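Coenzyme A transferase (Yersinia pestis, PDB 3QLI) probably transfers coenzyme A between acyl-CoA thioesters and carboxylates such as acetate. Local coordinates at residues T147-D152 / V180-R186; A131-E137 / D164-I169. All coordinates share one frame. Numbering follows the deposited sequence.

Contact 1: T147-D152 / V180-R186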
loop_
_atom_site.group_PDB
_atom_site.type_symbol
_atom_site.label_atom_id
_atom_site.label_comp_id
_atom_site.label_asym_id
_atom_site.label_seq_id
_atom_site.Cartn_x
_atom_site.Cartn_y
_atom_site.Cartn_z
ATOM N N THR A 147 24.435 19.534 -2.407
ATOM C CA THR A 147 25.355 19.941 -3.486
ATOM C C THR A 147 24.550 20.430 -4.700
ATOM O O THR A 147 23.528 19.828 -5.058
ATOM C CB THR A 147 26.244 18.748 -3.899
ATOM O OG1 THR A 147 26.978 18.284 -2.751
ATOM C CG2 THR A 147 27.209 19.107 -5.050
ATOM N N VAL A 148 24.985 21.529 -5.310
ATOM C CA VAL A 148 24.247 22.115 -6.430
ATOM C C VAL A 148 25.199 22.445 -7.557
ATOM O O VAL A 148 26.402 22.525 -7.353
ATOM C CB VAL A 148 23.507 23.402 -6.033
ATOM C CG1 VAL A 148 22.481 23.111 -4.922
ATOM C CG2 VAL A 148 24.495 24.491 -5.620
ATOM N N SER A 149 24.655 22.620 -8.755
ATOM C CA SER A 149 25.458 23.062 -9.878
ATOM C C SER A 149 25.756 24.540 -9.676
ATOM O O SER A 149 25.138 25.194 -8.830
ATOM C CB SER A 149 24.690 22.850 -11.188
ATOM O OG SER A 149 23.488 23.604 -11.164
ATOM N N PRO A 150 26.718 25.075 -10.440
ATOM C CA PRO A 150 27.066 26.494 -10.319
ATOM C C PRO A 150 25.879 27.401 -10.637
ATOM O O PRO A 150 25.024 27.042 -11.450
ATOM C CB PRO A 150 28.175 26.666 -11.369
ATOM C CG PRO A 150 28.802 25.318 -11.467
ATOM C CD PRO A 150 27.638 24.353 -11.339
ATOM N N MET A 151 25.834 28.564 -10.001
ATOM C CA MET A 151 24.785 29.539 -10.247
ATOM C C MET A 151 24.822 29.974 -11.710
ATOM O O MET A 151 25.895 30.222 -12.247
ATOM C CB MET A 151 24.978 30.758 -9.346
ATOM C CG MET A 151 23.819 31.732 -9.419
ATOM S SD MET A 151 24.006 33.194 -8.404
ATOM C CE MET A 151 25.215 34.102 -9.369
ATOM N N ASP A 152 23.661 30.061 -12.356
ATOM C CA ASP A 152 23.612 30.513 -13.745
ATOM C C ASP A 152 23.441 32.028 -13.808
ATOM O O ASP A 152 23.363 32.689 -12.781
ATOM C CB ASP A 152 22.510 29.796 -14.539
ATOM C CG ASP A 152 21.102 30.141 -14.055
ATOM O OD1 ASP A 152 20.916 31.217 -13.439
ATOM O OD2 ASP A 152 20.175 29.329 -14.309
ATOM N N VAL A 180 28.374 24.334 -3.974
ATOM C CA VAL A 180 28.510 24.457 -5.413
ATOM C C VAL A 180 29.609 23.517 -5.903
ATOM O O VAL A 180 30.705 23.457 -5.329
ATOM C CB VAL A 180 28.838 25.924 -5.812
ATOM C CG1 VAL A 180 29.338 26.011 -7.272
ATOM C CG2 VAL A 180 27.628 26.825 -5.585
ATOM N N ASN A 181 29.308 22.776 -6.958
ATOM C CA ASN A 181 30.251 21.810 -7.511
ATOM C C ASN A 181 30.079 21.773 -9.014
ATOM O O ASN A 181 29.011 21.410 -9.502
ATOM C CB ASN A 181 29.970 20.428 -6.912
ATOM C CG ASN A 181 30.958 19.382 -7.362
ATOM O OD1 ASN A 181 31.826 19.648 -8.192
ATOM N ND2 ASN A 181 30.846 18.186 -6.809
ATOM N N ARG A 182 31.116 22.145 -9.763
ATOM C CA ARG A 182 30.981 22.198 -11.220
ATOM C C ARG A 182 30.767 20.804 -11.803
ATOM O O ARG A 182 30.339 20.661 -12.951
ATOM C CB ARG A 182 32.182 22.896 -11.874
ATOM C CG ARG A 182 33.490 22.168 -11.684
ATOM C CD ARG A 182 34.622 22.783 -12.518
ATOM N NE ARG A 182 35.711 21.821 -12.669
ATOM C CZ ARG A 182 36.798 21.787 -11.901
ATOM N NH1 ARG A 182 36.964 22.684 -10.936
ATOM N NH2 ARG A 182 37.729 20.861 -12.112
ATOM N N TYR A 183 31.045 19.772 -11.010
ATOM C CA TYR A 183 30.772 18.401 -11.456
ATOM C C TYR A 183 29.295 18.014 -11.327
ATOM O O TYR A 183 28.875 16.982 -11.849
ATOM C CB TYR A 183 31.639 17.388 -10.711
ATOM C CG TYR A 183 33.099 17.462 -11.076
ATOM C CD1 TYR A 183 33.624 16.662 -12.082
ATOM C CD2 TYR A 183 33.955 18.336 -10.418
ATOM C CE1 TYR A 183 34.964 16.725 -12.424
ATOM C CE2 TYR A 183 35.300 18.409 -10.757
ATOM C CZ TYR A 183 35.797 17.601 -11.756
ATOM O OH TYR A 183 37.131 17.673 -12.095
ATOM N N MET A 184 28.508 18.833 -10.635
ATOM C CA MET A 184 27.072 18.556 -10.511
ATOM C C MET A 184 26.353 19.062 -11.761
ATOM O O MET A 184 26.412 20.242 -12.072
ATOM C CB MET A 184 26.485 19.235 -9.262
ATOM C CG MET A 184 24.996 18.936 -9.062
ATOM S SD MET A 184 24.623 17.199 -8.770
ATOM C CE MET A 184 25.024 17.037 -7.031
ATOM N N PRO A 185 25.682 18.167 -12.494
ATOM C CA PRO A 185 24.999 18.625 -13.712
ATOM C C PRO A 185 23.856 19.609 -13.434
ATOM O O PRO A 185 23.194 19.531 -12.391
ATOM C CB PRO A 185 24.444 17.327 -14.312
ATOM C CG PRO A 185 24.336 16.379 -13.124
ATOM C CD PRO A 185 25.552 16.714 -12.297
ATOM N N ARG A 186 23.646 20.526 -14.374
ATOM C CA ARG A 186 22.518 21.442 -14.339
ATOM C C ARG A 186 21.321 20.731 -14.945
ATOM O O ARG A 186 21.192 20.628 -16.168
ATOM C CB ARG A 186 22.843 22.713 -15.128
ATOM C CG ARG A 186 21.765 23.778 -15.061
ATOM C CD ARG A 186 22.178 25.041 -15.810
ATOM N NE ARG A 186 23.087 25.897 -15.050
ATOM C CZ ARG A 186 24.407 25.736 -14.971
ATOM N NH1 ARG A 186 24.999 24.723 -15.598
ATOM N NH2 ARG A 186 25.141 26.590 -14.258
#
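The polar core of this contact is one backbone hydrogen bond, from Asn181 N to Val148 O at 2.9 Å. The same carbonyl receives a CA-H...O approach, with Val180 CA 3.5 Å from Val148 O, so one acceptor serves two successive residues of the neighbouring segment. Past this point 180-186 bends sharply: a type I turn runs from Asn181 to Met184, closed by Met184 N to Asn181 O at 2.9 Å, and Asn181 OD1 accepts from Tyr183 N, also at 2.9 Å, forming an Asx turn. The other end of that amide, ND2, holds Val207 O. Farther out, Arg186 NH2 lies 2.8 Å from Pro150 O, and its guanidinium presents one face to Ser149 OG, which is bonded to Ser158 N. Asp152 remains beyond salt-bridge range of Arg186, with OD2 4.6 Å from NE; its OD1 accepts from His154 N and Tyr156 N instead.

The geometry illustrates how adjacent strands end in a parallel sheet of the Rossmann-like type: 143-148 and 175-180 are joined through helix 166-172, and Val148 pairs with Val180 at their carboxyl ends, CA to CA 5.0 Å.

Because the paired valines share a sheet face, Val148 CG2 meets Val180 CG2 at 3.9 Å, beside Phe157. Thr147 CG2 sits 3.6 Å from both Asn181 CB and Met184 CE. The turn swings Met184 back, placing its O 3.2 Å from Ser149 CB, while Pro150 CA rests 3.8 Å from Val180 CG1 and Pro150 CG the same distance from Arg182 CA.

Contact 2: A131-E137 / D164-I169; sequences APRLLAE and DYSSRI
Two helical segments meet side by side. Residues 131-137 are helical throughout, widening to a pi-type turn at 134-137; 164-169 enters helix 166-172 from a loop. The backbones are closest at Pro132 and Tyr165, CA to CA 4.5 Å, and part to 6.1 Å at Ala136 and Ile169. Asp164, with phi positive (47°) and chi1 p, turns OD2 onto Ser166 N (2.8 Å) and Ser166 OG (2.6 Å), capping the incoming helix.

Tyr165 adopts p, with chi2 82°. Its CB lies 3.8 Å from Ala131 CB and 4.0 Å from Pro132 CG, and one ring face receives Leu135 (m, t) in a CH-pi contact, CD1 3.9 Å from the ring centroid; its OH bonds to Met44 O. Ile169 (m, m) sends CD1 to 3.6 Å from Pro132 O, Leu135 CB and Ala136 N.

Arg168 (t, p, t, chi4 -83°) lays its guanidinium over Ala136 CB, 3.6 Å from NH2, and bridges from NH2 to OE2 of Glu137 (m, t) at 3.0 Å; its NE bonds to Ser172 OG. A water links that OE2 (3.0 Å) to Arg168 NH1 (3.1 Å). Extended Arg133 adds a long bridge, NE to Glu137 OE1 3.7 Å, while its NH1 reaches Tyr371 O of the second subunit.

The two helices precede the adjacent parallel strands 143-148 and 175-180, as in a Rossmann-like alpha/beta domain, here beside the CoA site: the side chain of Tyr165 is about 7 Å from that of CoA-binding Glu76.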
loop_
_atom_site.group_PDB
_atom_site.type_symbol
_atom_site.label_atom_id
_atom_site.label_comp_id
_atom_site.label_asym_id
_atom_site.label_seq_id
_atom_site.Cartn_x
_atom_site.Cartn_y
_atom_site.Cartn_z
ATOM N N ALA A 131 8.005 11.540 1.889
ATOM C CA ALA A 131 9.149 12.217 2.517
ATOM C C ALA A 131 9.074 13.743 2.513
ATOM O O ALA A 131 9.431 14.371 3.505
ATOM C CB ALA A 131 10.478 11.743 1.915
ATOM N N PRO A 132 8.619 14.350 1.403
ATOM C CA PRO A 132 8.598 15.817 1.412
ATOM C C PRO A 132 7.709 16.341 2.532
ATOM O O PRO A 132 8.121 17.203 3.313
ATOM C CB PRO A 132 8.026 16.170 0.019
ATOM C CG PRO A 132 8.396 14.968 -0.847
ATOM C CD PRO A 132 8.206 13.793 0.097
ATOM N N ARG A 133 6.508 15.787 2.646
ATOM C CA ARG A 133 5.585 16.250 3.670
ATOM C C ARG A 133 6.032 15.846 5.067
ATOM O O ARG A 133 5.898 16.607 6.022
ATOM C CB ARG A 133 4.192 15.700 3.404
ATOM C CG ARG A 133 3.230 16.013 4.517
ATOM C CD ARG A 133 1.973 15.193 4.369
ATOM N NE ARG A 133 1.123 15.377 5.532
ATOM C CZ ARG A 133 -0.097 14.874 5.618
ATOM N NH1 ARG A 133 -0.572 14.165 4.603
ATOM N NH2 ARG A 133 -0.821 15.079 6.705
ATOM N N LEU A 134 6.559 14.642 5.201
ATOM C CA LEU A 134 6.942 14.173 6.526
ATOM C C LEU A 134 8.113 14.984 7.070
ATOM O O LEU A 134 8.093 15.410 8.229
ATOM C CB LEU A 134 7.271 12.673 6.506
ATOM C CG LEU A 134 7.276 11.920 7.842
ATOM C CD1 LEU A 134 5.866 11.623 8.325
ATOM C CD2 LEU A 134 8.033 10.628 7.654
ATOM N N LEU A 135 9.131 15.212 6.243
ATOM C CA LEU A 135 10.275 15.994 6.706
ATOM C C LEU A 135 9.892 17.445 7.016
ATOM O O LEU A 135 10.307 18.022 8.028
ATOM C CB LEU A 135 11.405 15.948 5.667
ATOM C CG LEU A 135 12.107 14.594 5.613
ATOM C CD1 LEU A 135 12.882 14.414 4.305
ATOM C CD2 LEU A 135 13.032 14.435 6.828
ATOM N N ALA A 136 9.086 18.032 6.145
ATOM C CA ALA A 136 8.781 19.452 6.248
ATOM C C ALA A 136 7.788 19.718 7.368
ATOM O O ALA A 136 7.825 20.774 8.009
ATOM C CB ALA A 136 8.236 19.968 4.930
ATOM N N GLU A 137 6.899 18.760 7.605
ATOM C CA GLU A 137 5.732 19.029 8.445
ATOM C C GLU A 137 5.730 18.273 9.774
ATOM O O GLU A 137 5.771 18.895 10.816
ATOM C CB GLU A 137 4.427 18.813 7.664
ATOM C CG GLU A 137 4.232 19.878 6.581
ATOM C CD GLU A 137 3.001 19.663 5.714
ATOM O OE1 GLU A 137 2.057 18.956 6.133
ATOM O OE2 GLU A 137 2.986 20.214 4.593
ATOM N N ASP A 164 13.684 14.407 -5.543
ATOM C CA ASP A 164 13.170 13.673 -4.395
ATOM C C ASP A 164 12.405 14.586 -3.448
ATOM O O ASP A 164 11.484 15.293 -3.849
ATOM C CB ASP A 164 14.294 12.922 -3.667
ATOM C CG ASP A 164 15.530 13.775 -3.448
ATOM O OD1 ASP A 164 16.364 13.876 -4.371
ATOM O OD2 ASP A 164 15.672 14.333 -2.344
ATOM N N TYR A 165 12.800 14.536 -2.179
ATOM C CA TYR A 165 12.232 15.384 -1.143
ATOM C C TYR A 165 13.075 16.650 -1.014
ATOM O O TYR A 165 12.698 17.592 -0.323
ATOM C CB TYR A 165 12.228 14.651 0.197
ATOM C CG TYR A 165 13.601 14.186 0.640
ATOM C CD1 TYR A 165 14.479 15.054 1.276
ATOM C CD2 TYR A 165 14.017 12.881 0.418
ATOM C CE1 TYR A 165 15.733 14.633 1.679
ATOM C CE2 TYR A 165 15.268 12.451 0.816
ATOM C CZ TYR A 165 16.123 13.330 1.447
ATOM O OH TYR A 165 17.368 12.902 1.845
ATOM N N SER A 166 14.218 16.659 -1.693
ATOM C CA SER A 166 15.150 17.781 -1.629
ATOM C C SER A 166 14.571 19.093 -2.144
ATOM O O SER A 166 14.796 20.147 -1.557
ATOM C CB SER A 166 16.440 17.447 -2.385
ATOM O OG SER A 166 17.171 16.429 -1.727
ATOM N N SER A 167 13.826 19.034 -3.239
ATOM C CA SER A 167 13.237 20.254 -3.801
ATOM C C SER A 167 12.218 20.917 -2.868
ATOM O O SER A 167 12.038 22.139 -2.896
ATOM C CB SER A 167 12.618 19.985 -5.183
ATOM O OG SER A 167 11.566 19.038 -5.092
ATOM N N ARG A 168 11.547 20.119 -2.046
ATOM C CA ARG A 168 10.657 20.672 -1.021
ATOM C C ARG A 168 11.424 21.195 0.202
ATOM O O ARG A 168 11.176 22.307 0.689
ATOM C CB ARG A 168 9.654 19.605 -0.558
ATOM C CG ARG A 168 8.855 19.976 0.701
ATOM C CD ARG A 168 7.902 21.128 0.444
ATOM N NE ARG A 168 7.134 21.503 1.640
ATOM C CZ ARG A 168 6.022 20.897 2.047
ATOM N NH1 ARG A 168 5.532 19.862 1.370
ATOM N NH2 ARG A 168 5.406 21.318 3.147
ATOM N N ILE A 169 12.350 20.390 0.708
ATOM C CA ILE A 169 12.987 20.723 1.978
ATOM C C ILE A 169 13.963 21.886 1.811
ATOM O O ILE A 169 14.195 22.629 2.762
ATOM C CB ILE A 169 13.691 19.518 2.620
ATOM C CG1 ILE A 169 12.693 18.371 2.803
ATOM C CG2 ILE A 169 14.315 19.921 3.972
ATOM C CD1 ILE A 169 11.394 18.805 3.505
HETATM O O HOH W 1 2.641 18.888 1.883
#

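Overall arrangement
Both contacts tie consecutive units of one alpha/beta domain, and their segments alternate along the chain: helix 131-139 leads into strand 143-148, helix 166-172 into strand 175-180. Contact 2 therefore joins the helices and contact 1 the ends of the strands that follow them. Their centres are about 21 Å apart, nearest atoms about 8 Å; strand 143-148 spans the gap, with Phe144 against Tyr165 and Ile169. Contact 1, partly buried and away from the annotated sites, combines main-chain pairing and a turn with side-chain packing. Contact 2, more buried and nearer the chain centre, depends on side chains, with apolar packing bordered by a salt-bridge network whose Arg133 also reaches Tyr371 of the second subunit by a hydrogen bond and a cation-pi contact.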